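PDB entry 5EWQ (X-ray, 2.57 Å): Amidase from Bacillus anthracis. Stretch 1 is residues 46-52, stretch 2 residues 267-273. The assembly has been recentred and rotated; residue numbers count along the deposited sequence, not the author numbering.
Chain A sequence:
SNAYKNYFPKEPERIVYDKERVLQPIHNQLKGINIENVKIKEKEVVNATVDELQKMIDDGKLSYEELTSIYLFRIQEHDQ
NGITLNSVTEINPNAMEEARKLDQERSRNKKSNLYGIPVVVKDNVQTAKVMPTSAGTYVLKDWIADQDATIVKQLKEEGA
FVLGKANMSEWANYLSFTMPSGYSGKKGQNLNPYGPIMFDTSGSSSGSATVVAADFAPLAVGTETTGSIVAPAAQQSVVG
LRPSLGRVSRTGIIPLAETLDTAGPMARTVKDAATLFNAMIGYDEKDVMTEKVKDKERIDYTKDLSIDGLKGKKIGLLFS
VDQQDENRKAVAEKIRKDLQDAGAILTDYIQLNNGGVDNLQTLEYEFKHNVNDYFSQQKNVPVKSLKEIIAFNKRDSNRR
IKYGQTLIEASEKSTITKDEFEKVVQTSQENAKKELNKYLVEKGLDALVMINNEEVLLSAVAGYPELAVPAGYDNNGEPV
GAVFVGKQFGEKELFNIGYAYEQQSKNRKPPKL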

ATOM      1  N   VAL A  46       4.115  18.508  -8.458  1.00 61.22           N
ATOM      2  CA  VAL A  46       3.675  18.186  -7.102  1.00 55.84           C
ATOM      3  C   VAL A  46       2.161  18.328  -6.940  1.00 59.70           C
ATOM      4  O   VAL A  46       1.575  19.331  -7.348  1.00 72.30           O
ATOM      5  CB  VAL A  46       4.388  19.079  -6.060  1.00 60.66           C
ATOM      6  CG1 VAL A  46       3.729  18.953  -4.694  1.00 52.87           C
ATOM      7  CG2 VAL A  46       5.865  18.721  -5.978  1.00 59.39           C
ATOM      8  N   ASN A  47       1.547  17.294  -6.365  1.00 63.10           N
ATOM      9  CA  ASN A  47       0.112  17.247  -6.077  1.00 64.12           C
ATOM     10  C   ASN A  47      -0.752  17.221  -7.339  1.00 68.64           C
ATOM     11  O   ASN A  47      -1.962  17.439  -7.278  1.00 93.44           O
ATOM     12  CB  ASN A  47      -0.298  18.426  -5.187  1.00 55.66           C
ATOM     13  CG  ASN A  47      -1.592  18.168  -4.435  1.00 64.88           C
ATOM     14  OD1 ASN A  47      -1.914  17.025  -4.107  1.00 65.66           O
ATOM     15  ND2 ASN A  47      -2.342  19.230  -4.166  1.00 56.93           N
ATOM     16  N   ALA A  48      -0.132  16.942  -8.481  1.00 56.54           N
ATOM     17  CA  ALA A  48      -0.874  16.808  -9.730  1.00 63.67           C
ATOM     18  C   ALA A  48      -1.235  15.348  -9.979  1.00 57.16           C
ATOM     19  O   ALA A  48      -0.422  14.453  -9.751  1.00 60.64           O
ATOM     20  CB  ALA A  48      -0.070  17.366 -10.894  1.00 69.87           C
ATOM     21  N   THR A  49      -2.458  15.113 -10.442  1.00 69.17           N
ATOM     22  CA  THR A  49      -2.922  13.759 -10.715  1.00 72.96           C
ATOM     23  C   THR A  49      -2.256  13.194 -11.964  1.00 72.79           C
ATOM     24  O   THR A  49      -1.543  13.905 -12.672  1.00 80.74           O
ATOM     25  CB  THR A  49      -4.452  13.708 -10.891  1.00 73.46           C
ATOM     26  OG1 THR A  49      -4.822  14.393 -12.094  1.00 82.64           O
ATOM     27  CG2 THR A  49      -5.148  14.358  -9.704  1.00 63.98           C
ATOM     28  N   VAL A  50      -2.491  11.913 -12.229  1.00 71.70           N
ATOM     29  CA  VAL A  50      -1.906  11.246 -13.387  1.00 70.04           C
ATOM     30  C   VAL A  50      -2.412  11.858 -14.691  1.00 79.30           C
ATOM     31  O   VAL A  50      -1.634  12.100 -15.614  1.00 81.16           O
ATOM     32  CB  VAL A  50      -2.212   9.734 -13.378  1.00 59.10           C
ATOM     33  CG1 VAL A  50      -1.683   9.071 -14.642  1.00 58.81           C
ATOM     34  CG2 VAL A  50      -1.616   9.083 -12.141  1.00 53.74           C
ATOM     35  N   ASP A  51      -3.715  12.114 -14.754  1.00 79.31           N
ATOM     36  CA  ASP A  51      -4.327  12.714 -15.937  1.00 87.40           C
ATOM     37  C   ASP A  51      -3.739  14.089 -16.239  1.00 85.13           C
ATOM     38  O   ASP A  51      -3.589  14.467 -17.401  1.00 84.40           O
ATOM     39  CB  ASP A  51      -5.843  12.820 -15.758  1.00 86.43           C
ATOM     40  CG  ASP A  51      -6.531  11.471 -15.804  1.00 84.43           C
ATOM     41  OD1 ASP A  51      -6.219  10.675 -16.714  1.00 78.41           O
ATOM     42  OD2 ASP A  51      -7.382  11.202 -14.929  1.00 88.29           O
ATOM     43  N   GLU A  52      -3.409  14.833 -15.189  1.00 78.41           N
ATOM     44  CA  GLU A  52      -2.826  16.160 -15.347  1.00 76.12           C
ATOM     45  C   GLU A  52      -1.375  16.073 -15.806  1.00 78.30           C
ATOM     46  O   GLU A  52      -0.893  16.939 -16.537  1.00 82.58           O
ATOM     47  CB  GLU A  52      -2.919  16.946 -14.037  1.00 80.00           C
ATOM     48  CG  GLU A  52      -4.344  17.209 -13.577  1.00 89.19           C
ATOM     49  CD  GLU A  52      -4.402  17.942 -12.252  1.00 93.36           C
ATOM     50  OE1 GLU A  52      -3.343  18.405 -11.778  1.00 91.29           O
ATOM     51  OE2 GLU A  52      -5.509  18.054 -11.683  1.00 93.69           O
ATOM     52  N   ALA A 267      -2.428   5.850  -3.778  1.00 38.95           N
ATOM     53  CA  ALA A 267      -2.189   7.151  -4.396  1.00 44.17           C
ATOM     54  C   ALA A 267      -2.791   8.274  -3.557  1.00 48.80           C
ATOM     55  O   ALA A 267      -3.358   8.027  -2.494  1.00 55.30           O
ATOM     56  CB  ALA A 267      -2.757   7.179  -5.804  1.00 40.96           C
ATOM     57  N   ARG A 268      -2.664   9.506  -4.037  1.00 39.85           N
ATOM     58  CA  ARG A 268      -3.259  10.649  -3.356  1.00 54.15           C
ATOM     59  C   ARG A 268      -4.732  10.764  -3.720  1.00 53.52           C
ATOM     60  O   ARG A 268      -5.546  11.245  -2.933  1.00 67.85           O
ATOM     61  CB  ARG A 268      -2.534  11.945  -3.723  1.00 54.10           C
ATOM     62  CG  ARG A 268      -1.064  11.776  -4.043  1.00 49.24           C
ATOM     63  CD  ARG A 268      -0.447  13.100  -4.468  1.00 47.47           C
ATOM     64  NE  ARG A 268       0.919  12.934  -4.952  1.00 59.55           N
ATOM     65  CZ  ARG A 268       1.238  12.699  -6.221  1.00 60.66           C
ATOM     66  NH1 ARG A 268       2.507  12.561  -6.575  1.00 67.36           N
ATOM     67  NH2 ARG A 268       0.283  12.604  -7.138  1.00 66.16           N
ATOM     68  N   THR A 269      -5.061  10.313  -4.926  1.00 56.27           N
ATOM     69  CA  THR A 269      -6.405  10.455  -5.465  1.00 52.38           C
ATOM     70  C   THR A 269      -7.032   9.093  -5.753  1.00 59.75           C
ATOM     71  O   THR A 269      -6.347   8.169  -6.192  1.00 71.30           O
ATOM     72  CB  THR A 269      -6.394  11.300  -6.753  1.00 60.42           C
ATOM     73  OG1 THR A 269      -5.613  12.481  -6.541  1.00 49.12           O
ATOM     74  CG2 THR A 269      -7.807  11.693  -7.162  1.00 85.36           C
ATOM     75  N   VAL A 270      -8.332   8.978  -5.496  1.00 62.60           N
ATOM     76  CA  VAL A 270      -9.082   7.759  -5.782  1.00 61.64           C
ATOM     77  C   VAL A 270      -9.022   7.431  -7.272  1.00 67.30           C
ATOM     78  O   VAL A 270      -8.964   6.264  -7.664  1.00 66.91           O
ATOM     79  CB  VAL A 270     -10.554   7.893  -5.339  1.00 51.08           C
ATOM     80  CG1 VAL A 270     -11.309   6.595  -5.571  1.00 52.10           C
ATOM     81  CG2 VAL A 270     -10.628   8.294  -3.874  1.00 49.43           C
ATOM     82  N   LYS A 271      -9.028   8.477  -8.091  1.00 68.69           N
ATOM     83  CA  LYS A 271      -8.904   8.345  -9.539  1.00 82.92           C
ATOM     84  C   LYS A 271      -7.596   7.661  -9.925  1.00 77.07           C
ATOM     85  O   LYS A 271      -7.593   6.670 -10.655  1.00 72.58           O
ATOM     86  CB  LYS A 271      -8.987   9.721 -10.202  1.00 83.74           C
ATOM     87  CG  LYS A 271      -8.827   9.717 -11.714  1.00 68.76           C
ATOM     88  CD  LYS A 271     -10.138   9.400 -12.412  1.00 70.32           C
ATOM     89  CE  LYS A 271     -10.153   9.955 -13.830  1.00 74.01           C
ATOM     90  NZ  LYS A 271     -11.494   9.829 -14.466  1.00 84.47           N
ATOM     91  N   ASP A 272      -6.489   8.200  -9.425  1.00 72.83           N
ATOM     92  CA  ASP A 272      -5.163   7.675  -9.730  1.00 68.96           C
ATOM     93  C   ASP A 272      -4.979   6.255  -9.199  1.00 66.11           C
ATOM     94  O   ASP A 272      -4.256   5.452  -9.790  1.00 59.08           O
ATOM     95  CB  ASP A 272      -4.086   8.598  -9.155  1.00 66.44           C
ATOM     96  CG  ASP A 272      -4.126   9.988  -9.759  1.00 72.57           C
ATOM     97  OD1 ASP A 272      -4.529  10.114 -10.935  1.00 77.66           O
ATOM     98  OD2 ASP A 272      -3.758  10.955  -9.060  1.00 73.28           O
ATOM     99  N   ALA A 273      -5.637   5.951  -8.085  1.00 59.98           N
ATOM    100  CA  ALA A 273      -5.575   4.617  -7.498  1.00 56.51           C
ATOM    101  C   ALA A 273      -6.232   3.593  -8.416  1.00 56.34           C
ATOM    102  O   ALA A 273      -5.720   2.488  -8.600  1.00 50.27           O
ATOM    103  CB  ALA A 273      -6.235   4.608  -6.128  1.00 52.11           C
TER

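Each stretch runs from an extended or turning segment into the start of a helix. The helices begin at Val50 in the first (phi/psi -64/-44) and at Val270 in the second (-60/-36), with Thr49 and Thr269 in the respective N-cap positions. The two caps differ: Thr49, chi1 in the p well, accepts a weak bond from Glu52 N to its OG1 at 3.4 Å, whereas the side chain of Thr269 makes no capping bond, although its carbonyl O receives Ala273 N at 3.0 Å. Across the contact, the CA atoms of Val50 and Asp272 lie 6.1 Å apart, and those of Asn47 and Arg268 are 7.9 Å apart, so the backbones are closer at the helix starts. The contact buries 335 Å² in total, between residues at least 220 positions apart in sequence.

Asp272 supplies the one hydrogen bond assigned across the stretches. Its CA-to-CB bond points toward stretch 1, and OD1 accepts from Val50 N at 3.0 Å with an N-H...O angle of 162°, close to linear. Because amides in the first turn of a helix lack an upstream helical carbonyl, a carboxylate from another segment can satisfy one of them. The other oxygen, OD2, packs against Thr49 CA and CB, both at 3.4 Å.

The remaining contacts surround this bond without another assigned hydrogen bond or salt bridge. Thr49 CG2 meets Thr269 OG1 at 3.7 Å, a van der Waals contact. The middle of the Arg268 side chain is extended, with chi2 and chi3 both t, and NH2 lies 3.3 Å from Ala48 O, which approaches the guanidinium obliquely. Asp51 OD2 lies 3.2 Å from Lys271 CE but 4.4 Å from Lys271 NZ; the opposite charges are therefore near each other without forming a salt bridge, and NZ is hydrogen-bonded elsewhere in the structure.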